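Local atomic coordinates of isomerase/lactonizing enzyme (Agrobacterium tumefaciens, PDB entry 1RVK), a protein that is of unknown function but, as an enolase superfamily member, probably uses bound magnesium to isomerise or lactonise a carboxylate substrate. Residues G135-G140 with E151-F156; H309-M314 with R326-G331; K130-G135 with D356-V361; T13-H18 with H31-A36; L279-N284 with L293-L298. All blocks are in the same frame, centred on the assembly; numbering follows the deposited sequence.

Contact 1 (G135-G140 with E151-F156); sequences GSIMCG and EDYGRF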
# COMPACT_ATOMS: atom_id res chain seq x y z
N GLY A 135 -1.13 -7.51 10.52
CA GLY A 135 0.31 -7.33 10.50
C GLY A 135 0.81 -7.95 9.21
O GLY A 135 0.74 -9.17 9.05
N SER A 136 1.32 -7.12 8.31
CA SER A 136 1.81 -7.57 7.02
C SER A 136 3.31 -7.84 7.12
O SER A 136 4.12 -6.91 7.19
CB SER A 136 1.52 -6.50 5.96
OG SER A 136 1.44 -7.06 4.66
N ILE A 137 3.68 -9.12 7.11
CA ILE A 137 5.08 -9.54 7.25
C ILE A 137 5.90 -9.43 5.97
O ILE A 137 5.46 -9.82 4.89
CB ILE A 137 5.15 -10.99 7.75
CG1 ILE A 137 4.35 -11.13 9.05
CG2 ILE A 137 6.61 -11.38 8.00
CD1 ILE A 137 4.24 -12.56 9.55
N MSE A 138 7.12 -8.89 6.10
CA MSE A 138 8.03 -8.74 4.96
C MSE A 138 8.31 -10.07 4.26
O MSE A 138 8.13 -11.14 4.84
CB MSE A 138 9.38 -8.18 5.40
CG MSE A 138 9.39 -6.71 5.79
SE MSE A 138 11.22 -6.07 5.97
CE MSE A 138 10.86 -4.18 5.95
N CYS A 139 8.76 -9.97 3.01
CA CYS A 139 9.11 -11.15 2.23
C CYS A 139 10.17 -11.93 2.99
O CYS A 139 10.90 -11.36 3.80
CB CYS A 139 9.68 -10.74 0.87
SG CYS A 139 8.50 -9.96 -0.25
N GLY A 140 10.24 -13.23 2.74
CA GLY A 140 11.23 -14.05 3.42
C GLY A 140 12.66 -13.69 3.09
O GLY A 140 12.94 -13.06 2.07
N GLU A 151 9.66 -22.01 10.71
CA GLU A 151 9.57 -21.77 12.14
C GLU A 151 9.72 -20.29 12.50
O GLU A 151 9.06 -19.80 13.42
CB GLU A 151 10.63 -22.60 12.88
CG GLU A 151 10.35 -24.11 12.87
CD GLU A 151 10.58 -24.77 11.51
OE1 GLU A 151 10.10 -25.91 11.33
OE2 GLU A 151 11.25 -24.18 10.63
N ASP A 152 10.57 -19.58 11.78
CA ASP A 152 10.77 -18.15 12.04
C ASP A 152 9.48 -17.37 11.83
O ASP A 152 9.22 -16.39 12.53
CB ASP A 152 11.85 -17.56 11.12
CG ASP A 152 13.25 -18.02 11.49
OD1 ASP A 152 13.48 -18.37 12.67
OD2 ASP A 152 14.13 -18.01 10.60
N TYR A 153 8.67 -17.78 10.86
CA TYR A 153 7.41 -17.09 10.62
C TYR A 153 6.45 -17.37 11.76
O TYR A 153 5.72 -16.48 12.20
CB TYR A 153 6.79 -17.55 9.30
CG TYR A 153 7.29 -16.80 8.09
CD1 TYR A 153 8.46 -17.19 7.43
CD2 TYR A 153 6.61 -15.68 7.60
CE1 TYR A 153 8.92 -16.49 6.31
CE2 TYR A 153 7.06 -14.98 6.49
CZ TYR A 153 8.22 -15.39 5.85
OH TYR A 153 8.66 -14.71 4.74
N GLY A 154 6.46 -18.61 12.23
CA GLY A 154 5.59 -18.98 13.33
C GLY A 154 5.90 -18.19 14.58
O GLY A 154 5.00 -17.73 15.28
N ARG A 155 7.19 -18.03 14.87
CA ARG A 155 7.62 -17.29 16.05
C ARG A 155 7.27 -15.81 15.95
O ARG A 155 6.84 -15.20 16.92
CB ARG A 155 9.13 -17.46 16.25
CG ARG A 155 9.55 -18.87 16.63
CD ARG A 155 9.08 -19.24 18.03
NE ARG A 155 9.44 -20.61 18.39
CZ ARG A 155 9.37 -21.12 19.62
NH1 ARG A 155 8.96 -20.36 20.63
NH2 ARG A 155 9.72 -22.38 19.84
N PHE A 156 7.45 -15.23 14.77
CA PHE A 156 7.13 -13.83 14.61
C PHE A 156 5.62 -13.63 14.75
O PHE A 156 5.16 -12.65 15.33
CB PHE A 156 7.62 -13.31 13.26
CG PHE A 156 7.50 -11.82 13.10
CD1 PHE A 156 7.85 -10.97 14.15
CD2 PHE A 156 7.09 -11.26 11.90
CE1 PHE A 156 7.78 -9.58 14.01
CE2 PHE A 156 7.01 -9.88 11.74
CZ PHE A 156 7.36 -9.04 12.80
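This is a buried strand-to-helix packing contact, in which I137 of strand 130-137 meets Y153 and F156 of helix 150-163. I137 touches both rings. Its CG2 lies 3.9 Å from Y153 CE2. Its CD1 lies 3.9 Å from F156 CD2, and CG1 stays close to the same ring. I137 CG2 is anti to the backbone N, which sets this branch between Y153 CE2 and F156 CD2. The I137 and F156 side chains run alongside in opposite senses. The strand and helix belong to the beta-alpha-beta unit that runs on to strand 167-171, the first such unit of the enolase-type (beta/alpha)7-beta barrel. L170 of that next strand also packs on I137 and Y153. Beyond the strand end the chain passes the tip of Y153. G140 CA sits at the ring edge, 3.0 Å from Y153 OH. The G140 N is close to this hydroxyl as well, but the geometry does not make a hydrogen bond. Y153 OH instead bonds to the carbonyl O of H171, while W173 meets the tyrosine ring edge-to-face. The nearby C139 side chain is about 8 Å from the magnesium ion.

Contact 2 (H309-M314 with R326-G331); sequences HGNTAM and RWYERG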
# COMPACT_ATOMS: atom_id res chain seq x y z
N HIS A 309 -4.19 -1.90 -0.53
CA HIS A 309 -2.78 -2.23 -0.43
C HIS A 309 -1.92 -1.07 0.03
O HIS A 309 -1.99 0.02 -0.52
CB HIS A 309 -2.24 -2.70 -1.79
CG HIS A 309 -0.74 -2.73 -1.86
ND1 HIS A 309 -0.02 -2.01 -2.79
CD2 HIS A 309 0.17 -3.39 -1.10
CE1 HIS A 309 1.27 -2.22 -2.60
NE2 HIS A 309 1.41 -3.05 -1.58
N GLY A 310 -1.10 -1.33 1.05
CA GLY A 310 -0.18 -0.31 1.53
C GLY A 310 -0.54 0.43 2.80
O GLY A 310 -1.71 0.64 3.11
N ASN A 311 0.49 0.81 3.53
CA ASN A 311 0.33 1.55 4.77
C ASN A 311 0.44 3.04 4.47
O ASN A 311 0.38 3.46 3.31
CB ASN A 311 1.41 1.13 5.78
CG ASN A 311 2.79 1.59 5.37
OD1 ASN A 311 3.10 1.68 4.19
ND2 ASN A 311 3.64 1.87 6.36
N THR A 312 0.61 3.83 5.53
CA THR A 312 0.72 5.30 5.50
C THR A 312 -0.65 5.98 5.41
O THR A 312 -1.65 5.36 5.02
CB THR A 312 1.64 5.84 4.37
OG1 THR A 312 0.94 5.86 3.12
CG2 THR A 312 2.91 5.00 4.24
N ALA A 313 -0.67 7.25 5.78
CA ALA A 313 -1.88 8.06 5.81
C ALA A 313 -2.79 8.00 4.59
O ALA A 313 -4.00 7.86 4.73
CB ALA A 313 -1.51 9.50 6.10
N MSE A 314 -2.21 8.13 3.40
CA MSE A 314 -3.01 8.13 2.18
C MSE A 314 -3.95 6.93 2.08
O MSE A 314 -5.11 7.07 1.70
CB MSE A 314 -2.11 8.19 0.95
CG MSE A 314 -1.10 7.07 0.84
SE MSE A 314 0.20 7.44 -0.55
CE MSE A 314 0.97 5.67 -0.69
N ARG A 326 -12.12 -4.86 4.90
CA ARG A 326 -11.94 -5.44 6.22
C ARG A 326 -10.77 -4.89 7.02
O ARG A 326 -10.86 -4.74 8.25
CB ARG A 326 -11.81 -6.97 6.11
CG ARG A 326 -11.83 -7.71 7.44
CD ARG A 326 -11.56 -9.21 7.24
NE ARG A 326 -12.68 -9.92 6.64
CZ ARG A 326 -13.74 -10.34 7.31
NH1 ARG A 326 -14.72 -10.99 6.68
NH2 ARG A 326 -13.83 -10.13 8.62
N TRP A 327 -9.68 -4.54 6.35
CA TRP A 327 -8.49 -4.06 7.06
C TRP A 327 -7.72 -2.89 6.50
O TRP A 327 -7.93 -2.44 5.37
CB TRP A 327 -7.44 -5.16 7.16
CG TRP A 327 -7.89 -6.56 7.35
CD1 TRP A 327 -8.25 -7.46 6.38
CD2 TRP A 327 -7.87 -7.29 8.57
NE1 TRP A 327 -8.45 -8.70 6.93
CE2 TRP A 327 -8.22 -8.63 8.28
CE3 TRP A 327 -7.58 -6.94 9.90
CZ2 TRP A 327 -8.29 -9.62 9.26
CZ3 TRP A 327 -7.66 -7.93 10.88
CH2 TRP A 327 -8.01 -9.25 10.55
N TYR A 328 -6.77 -2.45 7.32
CA TYR A 328 -5.79 -1.44 6.96
C TYR A 328 -4.55 -2.33 7.02
O TYR A 328 -4.41 -3.13 7.95
CB TYR A 328 -5.68 -0.34 8.02
CG TYR A 328 -4.37 0.43 7.94
CD1 TYR A 328 -3.38 0.26 8.91
CD2 TYR A 328 -4.13 1.33 6.90
CE1 TYR A 328 -2.19 0.97 8.86
CE2 TYR A 328 -2.93 2.05 6.83
CZ TYR A 328 -1.97 1.87 7.82
OH TYR A 328 -0.80 2.60 7.79
N GLU A 329 -3.69 -2.22 6.02
CA GLU A 329 -2.48 -3.04 5.97
C GLU A 329 -1.35 -2.33 6.70
O GLU A 329 -0.85 -1.31 6.23
CB GLU A 329 -2.09 -3.30 4.51
CG GLU A 329 -0.89 -4.21 4.36
CD GLU A 329 -0.66 -4.66 2.93
OE1 GLU A 329 0.25 -5.49 2.72
OE2 GLU A 329 -1.39 -4.19 2.02
N ARG A 330 -0.95 -2.88 7.85
CA ARG A 330 0.11 -2.28 8.65
C ARG A 330 1.41 -3.05 8.49
O ARG A 330 1.53 -4.20 8.91
CB ARG A 330 -0.31 -2.25 10.12
CG ARG A 330 0.38 -1.18 10.97
CD ARG A 330 -0.39 -0.94 12.27
NE ARG A 330 0.09 0.22 13.02
CZ ARG A 330 1.00 0.18 13.99
NH1 ARG A 330 1.54 -0.98 14.35
NH2 ARG A 330 1.38 1.30 14.58
N GLY A 331 2.40 -2.41 7.86
CA GLY A 331 3.68 -3.04 7.63
C GLY A 331 4.44 -2.32 6.55
O GLY A 331 4.12 -1.17 6.23
O HOH W 1 -4.22 -0.47 3.91
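The contact belongs to the C-terminal, metal-binding mouth of the (beta/alpha)7-beta barrel, where the loop carrying H309 meets E329 on the last barrel strand, 328-333. The H309 side chain lies about 5 Å from the magnesium ion, and its ND1 bonds to D285. That pair is consistent with the His-Asp dyad of mandelate racemase relatives. E329 reaches over with CG anti to the backbone N (chi1 -176°) and an extended chain. Its OE2 takes the G310 N-H at 3.0 Å in a nearly straight bond (167°). The donor comes from above the carboxylate plane, 54° out of it. The same OE2 lies at the edge of the H309 ring, 3.6 Å from CD2. R280 holds OE2 with a salt bridge, and K169 and S136 hold OE1. Further on, T312 N donates to Y328 OH at 2.9 Å, in a bent bond. D351 is a second partner of this hydroxyl. N311 CB lies 3.4 Å from E329 O, a buried carbonyl with no hydrogen-bond partner in the model. A water links the backbones: it donates to G310 O at 2.9 Å and accepts from E329 N at 2.8 Å.

Contact 3 (K130-G135 with D356-V361); sequences KVLAYG and DGFVHV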
# COMPACT_ATOMS: atom_id res chain seq x y z
N LYS A 130 -11.68 4.34 13.54
CA LYS A 130 -10.67 3.34 13.86
C LYS A 130 -10.98 2.12 13.00
O LYS A 130 -12.11 1.92 12.58
CB LYS A 130 -10.70 2.97 15.35
CG LYS A 130 -11.92 2.18 15.80
CD LYS A 130 -11.76 1.76 17.26
CE LYS A 130 -12.91 0.88 17.72
NZ LYS A 130 -12.76 0.49 19.15
N VAL A 131 -9.96 1.32 12.73
CA VAL A 131 -10.15 0.14 11.90
C VAL A 131 -9.13 -0.93 12.24
O VAL A 131 -7.98 -0.62 12.58
CB VAL A 131 -10.03 0.49 10.40
CG1 VAL A 131 -8.64 1.02 10.09
CG2 VAL A 131 -10.33 -0.74 9.55
N LEU A 132 -9.55 -2.18 12.14
CA LEU A 132 -8.67 -3.30 12.42
C LEU A 132 -7.55 -3.31 11.38
O LEU A 132 -7.78 -2.99 10.21
CB LEU A 132 -9.42 -4.63 12.33
CG LEU A 132 -10.45 -4.95 13.42
CD1 LEU A 132 -11.18 -6.23 13.04
CD2 LEU A 132 -9.76 -5.11 14.76
N ALA A 133 -6.36 -3.68 11.82
CA ALA A 133 -5.22 -3.76 10.92
C ALA A 133 -4.62 -5.15 11.01
O ALA A 133 -4.69 -5.79 12.06
CB ALA A 133 -4.17 -2.72 11.31
N TYR A 134 -4.07 -5.64 9.90
CA TYR A 134 -3.41 -6.94 9.95
C TYR A 134 -1.92 -6.66 9.87
O TYR A 134 -1.50 -5.67 9.28
CB TYR A 134 -3.87 -7.87 8.80
CG TYR A 134 -3.59 -7.45 7.37
CD1 TYR A 134 -2.32 -7.60 6.79
CD2 TYR A 134 -4.62 -6.98 6.55
CE1 TYR A 134 -2.10 -7.30 5.44
CE2 TYR A 134 -4.41 -6.68 5.22
CZ TYR A 134 -3.15 -6.84 4.66
OH TYR A 134 -2.97 -6.56 3.32
N GLY A 135 -1.13 -7.51 10.52
CA GLY A 135 0.31 -7.33 10.50
C GLY A 135 0.81 -7.95 9.21
O GLY A 135 0.74 -9.17 9.05
N ASP A 356 -5.67 -3.66 21.12
CA ASP A 356 -6.73 -4.53 20.63
C ASP A 356 -6.66 -4.74 19.12
O ASP A 356 -7.50 -5.43 18.54
CB ASP A 356 -8.10 -3.96 21.02
CG ASP A 356 -8.38 -4.10 22.51
OD1 ASP A 356 -9.24 -3.35 23.03
OD2 ASP A 356 -7.75 -4.96 23.16
N GLY A 357 -5.67 -4.13 18.48
CA GLY A 357 -5.52 -4.30 17.04
C GLY A 357 -6.21 -3.25 16.18
O GLY A 357 -6.35 -3.44 14.97
N PHE A 358 -6.66 -2.16 16.79
CA PHE A 358 -7.32 -1.10 16.04
C PHE A 358 -6.40 0.09 15.81
O PHE A 358 -5.80 0.61 16.75
CB PHE A 358 -8.57 -0.59 16.77
CG PHE A 358 -9.76 -1.51 16.68
CD1 PHE A 358 -9.96 -2.50 17.63
CD2 PHE A 358 -10.67 -1.38 15.64
CE1 PHE A 358 -11.06 -3.35 17.56
CE2 PHE A 358 -11.78 -2.23 15.55
CZ PHE A 358 -11.97 -3.21 16.52
N VAL A 359 -6.30 0.53 14.56
CA VAL A 359 -5.51 1.70 14.22
C VAL A 359 -6.48 2.88 14.33
O VAL A 359 -7.61 2.80 13.84
CB VAL A 359 -4.95 1.63 12.78
CG1 VAL A 359 -4.52 3.02 12.31
CG2 VAL A 359 -3.76 0.68 12.74
N HIS A 360 -6.05 3.95 14.99
CA HIS A 360 -6.89 5.14 15.15
C HIS A 360 -6.43 6.26 14.24
O HIS A 360 -5.29 6.71 14.35
CB HIS A 360 -6.87 5.61 16.61
CG HIS A 360 -7.57 4.69 17.55
ND1 HIS A 360 -7.06 3.46 17.90
CD2 HIS A 360 -8.75 4.81 18.20
CE1 HIS A 360 -7.90 2.86 18.73
NE2 HIS A 360 -8.93 3.65 18.92
N VAL A 361 -7.30 6.71 13.35
CA VAL A 361 -6.94 7.78 12.43
C VAL A 361 -6.69 9.06 13.22
O VAL A 361 -7.55 9.52 13.97
CB VAL A 361 -8.06 8.05 11.40
CG1 VAL A 361 -7.53 8.99 10.32
CG2 VAL A 361 -8.55 6.74 10.80
O HOH W 2 -6.25 -6.32 14.17
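The F358 ring lies between K130 on one face and L132 on the other. K130 CG sits between the backbone N and the carbonyl carbon (chi1 70°), and the chain beyond it runs extended across the F358 face. Its CE is over the face, and its NZ stands 4.3 Å from the ring centroid, only 6° off the normal, a cation-pi contact. L132 comes from the opposite side: CD2 is 3.5 Å from the F358 centroid and makes a close CH-pi contact. H360 lies alongside K130, pointing the same way, with K130 CB over its ring. V359 turns to the other face of the sheet, where its CG2 meets A133 CB at 3.7 Å. V131 N donates to V359 O (3.0 Å) and V359 N to V131 O (2.8 Å). A133 N donates to G357 O at 3.2 Å, and a water spans A133 O and G357 O. The pairing is antiparallel. It adds the short strand 358-360 to the start of strand 130-137, whose neighbours in the (beta/alpha)7-beta barrel run parallel to it.

Contact 4 (T13-H18 with H31-A36); sequences TTTRRH and HQVEQA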
# COMPACT_ATOMS: atom_id res chain seq x y z
N THR A 13 16.66 10.16 4.76
CA THR A 13 16.02 9.57 5.93
C THR A 13 16.90 8.39 6.35
O THR A 13 17.46 7.69 5.50
CB THR A 13 14.59 9.06 5.61
OG1 THR A 13 14.01 8.49 6.79
CG2 THR A 13 14.62 8.01 4.51
N THR A 14 17.04 8.18 7.65
CA THR A 14 17.86 7.09 8.17
C THR A 14 16.95 5.90 8.45
O THR A 14 16.00 6.01 9.22
CB THR A 14 18.56 7.50 9.47
OG1 THR A 14 19.42 8.62 9.20
CG2 THR A 14 19.39 6.35 10.02
N THR A 15 17.25 4.77 7.82
CA THR A 15 16.42 3.59 7.97
C THR A 15 17.21 2.30 7.83
O THR A 15 18.34 2.30 7.34
CB THR A 15 15.30 3.61 6.90
OG1 THR A 15 14.52 2.41 6.99
CG2 THR A 15 15.90 3.71 5.52
N ARG A 16 16.61 1.20 8.27
CA ARG A 16 17.24 -0.11 8.16
C ARG A 16 16.50 -0.92 7.11
O ARG A 16 16.75 -2.10 6.91
CB ARG A 16 17.21 -0.85 9.51
CG ARG A 16 18.33 -0.43 10.44
CD ARG A 16 18.20 -1.05 11.83
NE ARG A 16 19.39 -0.81 12.63
CZ ARG A 16 20.53 -1.48 12.50
NH1 ARG A 16 21.57 -1.18 13.28
NH2 ARG A 16 20.64 -2.46 11.61
N ARG A 17 15.59 -0.25 6.41
CA ARG A 17 14.82 -0.89 5.36
C ARG A 17 15.59 -0.84 4.05
O ARG A 17 16.02 0.23 3.60
CB ARG A 17 13.46 -0.20 5.22
CG ARG A 17 12.48 -0.87 4.27
CD ARG A 17 12.71 -0.44 2.84
NE ARG A 17 11.63 -0.90 1.96
CZ ARG A 17 11.55 -0.59 0.67
NH1 ARG A 17 12.47 0.18 0.11
NH2 ARG A 17 10.54 -1.05 -0.05
N HIS A 18 15.79 -2.01 3.44
CA HIS A 18 16.49 -2.11 2.17
C HIS A 18 15.55 -2.78 1.17
O HIS A 18 14.49 -3.27 1.55
CB HIS A 18 17.74 -2.98 2.29
CG HIS A 18 18.88 -2.31 3.00
ND1 HIS A 18 18.87 -2.03 4.34
CD2 HIS A 18 20.08 -1.88 2.54
CE1 HIS A 18 20.00 -1.45 4.69
NE2 HIS A 18 20.76 -1.35 3.61
N HIS A 31 21.17 2.90 7.12
CA HIS A 31 21.77 3.71 6.07
C HIS A 31 20.85 4.86 5.72
O HIS A 31 19.69 4.90 6.15
CB HIS A 31 22.06 2.86 4.81
CG HIS A 31 20.83 2.30 4.15
ND1 HIS A 31 20.79 2.01 2.80
CD2 HIS A 31 19.62 1.95 4.65
CE1 HIS A 31 19.61 1.50 2.50
NE2 HIS A 31 18.88 1.45 3.60
N GLN A 32 21.36 5.82 4.96
CA GLN A 32 20.55 6.96 4.58
C GLN A 32 19.98 6.77 3.18
O GLN A 32 20.71 6.46 2.23
CB GLN A 32 21.37 8.25 4.67
CG GLN A 32 21.69 8.63 6.11
CD GLN A 32 22.23 10.04 6.25
OE1 GLN A 32 22.48 10.51 7.35
NE2 GLN A 32 22.40 10.73 5.12
N VAL A 33 18.67 6.95 3.07
CA VAL A 33 17.96 6.79 1.81
C VAL A 33 17.33 8.11 1.40
O VAL A 33 16.76 8.82 2.22
CB VAL A 33 16.85 5.72 1.95
CG1 VAL A 33 16.06 5.61 0.66
CG2 VAL A 33 17.48 4.38 2.31
N GLU A 34 17.42 8.44 0.12
CA GLU A 34 16.83 9.68 -0.38
C GLU A 34 15.32 9.55 -0.49
O GLU A 34 14.80 8.61 -1.08
CB GLU A 34 17.42 10.04 -1.74
CG GLU A 34 18.82 10.63 -1.68
CD GLU A 34 19.33 11.05 -3.04
OE1 GLU A 34 18.49 11.42 -3.90
OE2 GLU A 34 20.56 11.03 -3.26
N GLN A 35 14.62 10.52 0.10
CA GLN A 35 13.16 10.55 0.07
C GLN A 35 12.75 11.91 -0.49
O GLN A 35 13.44 12.90 -0.28
CB GLN A 35 12.60 10.38 1.48
CG GLN A 35 11.08 10.47 1.57
CD GLN A 35 10.38 9.32 0.88
OE1 GLN A 35 9.16 9.33 0.72
NE2 GLN A 35 11.14 8.31 0.47
N ALA A 36 11.63 11.96 -1.20
CA ALA A 36 11.19 13.24 -1.75
C ALA A 36 9.83 13.66 -1.20
O ALA A 36 8.97 12.83 -0.92
CB ALA A 36 11.12 13.15 -3.27
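The carbonyl O of T13 takes a hydrogen bond from V33 N at 2.8 Å (171°). A CA-H...O contact joins Q32 CA to T13 O at 3.3 Å. T13 N returns a bond to V33 O. T15 and H31 repeat the pattern, with T15 N bonded to H31 O and H31 N to T15 O. The pairing is antiparallel; T14 and Q32 form the non-hydrogen-bonded pair between. T15 CG2 packs on V33 CG2 at 3.6 Å. H31 carries the contact past the corner at R16. Its CG sits between the backbone N and the carbonyl carbon (chi1 64°), and its ring edge faces T15 O and R17 O. NE2 donates to R17 O at 3.1 Å, a straight bond that lies in the ring plane of H31 but above the carbonyl plane of R17. The H18 ring stacks on H31 as an offset, almost parallel pair, planes 3° apart and centroids 3.7 Å apart. V33 CG2 covers the opposite face of H31. The R17 N-H bonds to T15 OG1 at 2.9 Å, which makes an ST turn at the corner. T13 OG1 has its partner outside, D344. Here strand 3-15 leaves the three-stranded antiparallel sheet of the N-terminal domain and leads into the hairpin 17-19/25-28, as expected of the capping domain of enolase superfamily members.

Contact 5 (L279-N284 with L293-L298); sequences LRTGVN and LKTMHL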
# COMPACT_ATOMS: atom_id res chain seq x y z
N LEU A 279 -11.78 -7.76 -4.37
CA LEU A 279 -11.03 -6.83 -5.20
C LEU A 279 -9.88 -6.22 -4.40
O LEU A 279 -9.85 -6.29 -3.17
CB LEU A 279 -11.95 -5.71 -5.70
CG LEU A 279 -11.47 -4.89 -6.90
CD1 LEU A 279 -11.35 -5.79 -8.13
CD2 LEU A 279 -12.46 -3.74 -7.17
N ARG A 280 -8.92 -5.63 -5.11
CA ARG A 280 -7.80 -4.99 -4.43
C ARG A 280 -7.49 -3.68 -5.13
O ARG A 280 -7.68 -3.54 -6.34
CB ARG A 280 -6.56 -5.89 -4.44
CG ARG A 280 -5.41 -5.40 -3.53
CD ARG A 280 -4.58 -6.59 -3.08
NE ARG A 280 -3.43 -6.29 -2.22
CZ ARG A 280 -3.50 -5.83 -0.97
NH1 ARG A 280 -2.39 -5.62 -0.28
NH2 ARG A 280 -4.67 -5.56 -0.41
N THR A 281 -7.06 -2.70 -4.35
CA THR A 281 -6.70 -1.40 -4.88
C THR A 281 -5.62 -0.87 -3.96
O THR A 281 -5.21 -1.55 -3.03
CB THR A 281 -7.91 -0.42 -4.88
OG1 THR A 281 -7.57 0.76 -5.62
CG2 THR A 281 -8.28 -0.02 -3.45
N GLY A 282 -5.16 0.35 -4.24
CA GLY A 282 -4.14 0.96 -3.42
C GLY A 282 -3.88 2.32 -4.01
O GLY A 282 -3.89 2.47 -5.23
N VAL A 283 -3.64 3.31 -3.16
CA VAL A 283 -3.39 4.66 -3.65
C VAL A 283 -2.25 4.69 -4.67
O VAL A 283 -2.37 5.31 -5.73
CB VAL A 283 -3.09 5.63 -2.50
CG1 VAL A 283 -2.66 6.98 -3.04
CG2 VAL A 283 -4.34 5.79 -1.63
N ASN A 284 -1.15 4.02 -4.36
CA ASN A 284 -0.02 4.01 -5.28
C ASN A 284 -0.28 3.16 -6.52
O ASN A 284 0.31 3.40 -7.58
CB ASN A 284 1.25 3.50 -4.59
CG ASN A 284 1.93 4.57 -3.78
OD1 ASN A 284 1.58 5.74 -3.87
ND2 ASN A 284 2.92 4.17 -2.98
N LEU A 293 -10.83 5.71 -4.33
CA LEU A 293 -12.21 5.80 -3.87
C LEU A 293 -13.14 5.25 -4.94
O LEU A 293 -14.12 4.58 -4.63
CB LEU A 293 -12.57 7.26 -3.54
CG LEU A 293 -12.16 7.78 -2.16
CD1 LEU A 293 -12.99 7.09 -1.08
CD2 LEU A 293 -10.69 7.51 -1.91
N LYS A 294 -12.84 5.52 -6.21
CA LYS A 294 -13.67 5.01 -7.29
C LYS A 294 -13.67 3.49 -7.29
O LYS A 294 -14.71 2.86 -7.50
CB LYS A 294 -13.18 5.53 -8.65
CG LYS A 294 -13.37 7.02 -8.83
CD LYS A 294 -12.89 7.48 -10.18
CE LYS A 294 -13.12 8.98 -10.35
NZ LYS A 294 -12.56 9.46 -11.63
N THR A 295 -12.51 2.88 -7.04
CA THR A 295 -12.43 1.42 -7.01
C THR A 295 -13.21 0.86 -5.81
O THR A 295 -13.78 -0.23 -5.90
CB THR A 295 -10.96 0.93 -6.93
OG1 THR A 295 -10.38 1.32 -5.68
CG2 THR A 295 -10.14 1.52 -8.07
N MSE A 296 -13.23 1.59 -4.70
CA MSE A 296 -13.96 1.13 -3.52
C MSE A 296 -15.46 1.13 -3.81
O MSE A 296 -16.17 0.19 -3.44
CB MSE A 296 -13.70 2.05 -2.31
CG MSE A 296 -12.27 2.08 -1.80
SE MSE A 296 -11.63 0.37 -1.17
CE MSE A 296 -13.00 -0.02 0.14
N HIS A 297 -15.93 2.18 -4.47
CA HIS A 297 -17.35 2.29 -4.81
C HIS A 297 -17.74 1.25 -5.85
O HIS A 297 -18.83 0.68 -5.79
CB HIS A 297 -17.63 3.70 -5.34
CG HIS A 297 -17.34 4.77 -4.33
ND1 HIS A 297 -17.19 6.10 -4.67
CD2 HIS A 297 -17.20 4.71 -2.98
CE1 HIS A 297 -16.95 6.80 -3.57
NE2 HIS A 297 -16.95 5.98 -2.54
N LEU A 298 -16.85 1.01 -6.80
CA LEU A 298 -17.08 0.00 -7.84
C LEU A 298 -17.33 -1.35 -7.17
O LEU A 298 -18.32 -2.03 -7.45
CB LEU A 298 -15.85 -0.08 -8.74
CG LEU A 298 -15.69 -1.32 -9.63
CD1 LEU A 298 -16.80 -1.36 -10.69
CD2 LEU A 298 -14.32 -1.30 -10.29
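No ring or other flat side chain carries this contact; T281 of the strand and T295 of the helix meet instead through their hydroxyls. T281 OG1 donates to T295 OG1 at 2.9 Å. T295 OG1 in turn bonds to A292 O, one turn back in its own helix, so the two hydroxyls form a short relay in a buried place. T295 OG1 lies between its backbone N and carbonyl carbon (chi1 66°), where it meets both partners. The two side chains meet at a slant. The packing there is tight: T281 CB comes within 3.1 Å of T295 OG1. T281 CG2 touches SE of the selenomethionine M296 at 4.1 Å, and the two side chains cross at about a right angle. L279 CD2 lies 4.0 Å from T295 O. The same methyl stands 4.4 Å from L298 CD2, a looser contact. Strand 279-281 and helix 293-298 run nearly antiparallel, 170° apart, as in the beta-alpha units of a (beta/alpha)7-beta barrel, where helices pack on the outside of the strands. I271 of helix 263-272 packs on L279 and L298, and C306 of the next strand touches T281 and M296.

In the fold
Contacts 1 and 5 are buried strand-to-helix packing in the barrel wall, on opposite sides of the chain's centre. Contact 1 rests on aliphatic and aromatic side chains; contact 5 adds a hydroxyl pair. Contact 2 is partly buried near the magnesium and is held largely by polar side-chain and backbone bonds. It touches contact 1 through S136 and E329, contact 5 through the salt bridge of R280 and E329, and contact 3 through neighbouring strands. Contacts 1 and 3 share G135 and strand 130-137, which is buried in contact 1 and partly exposed in contact 3. Contact 4 is a surface contact in the N-terminal domain. M138 of contact 1 packs on its R17.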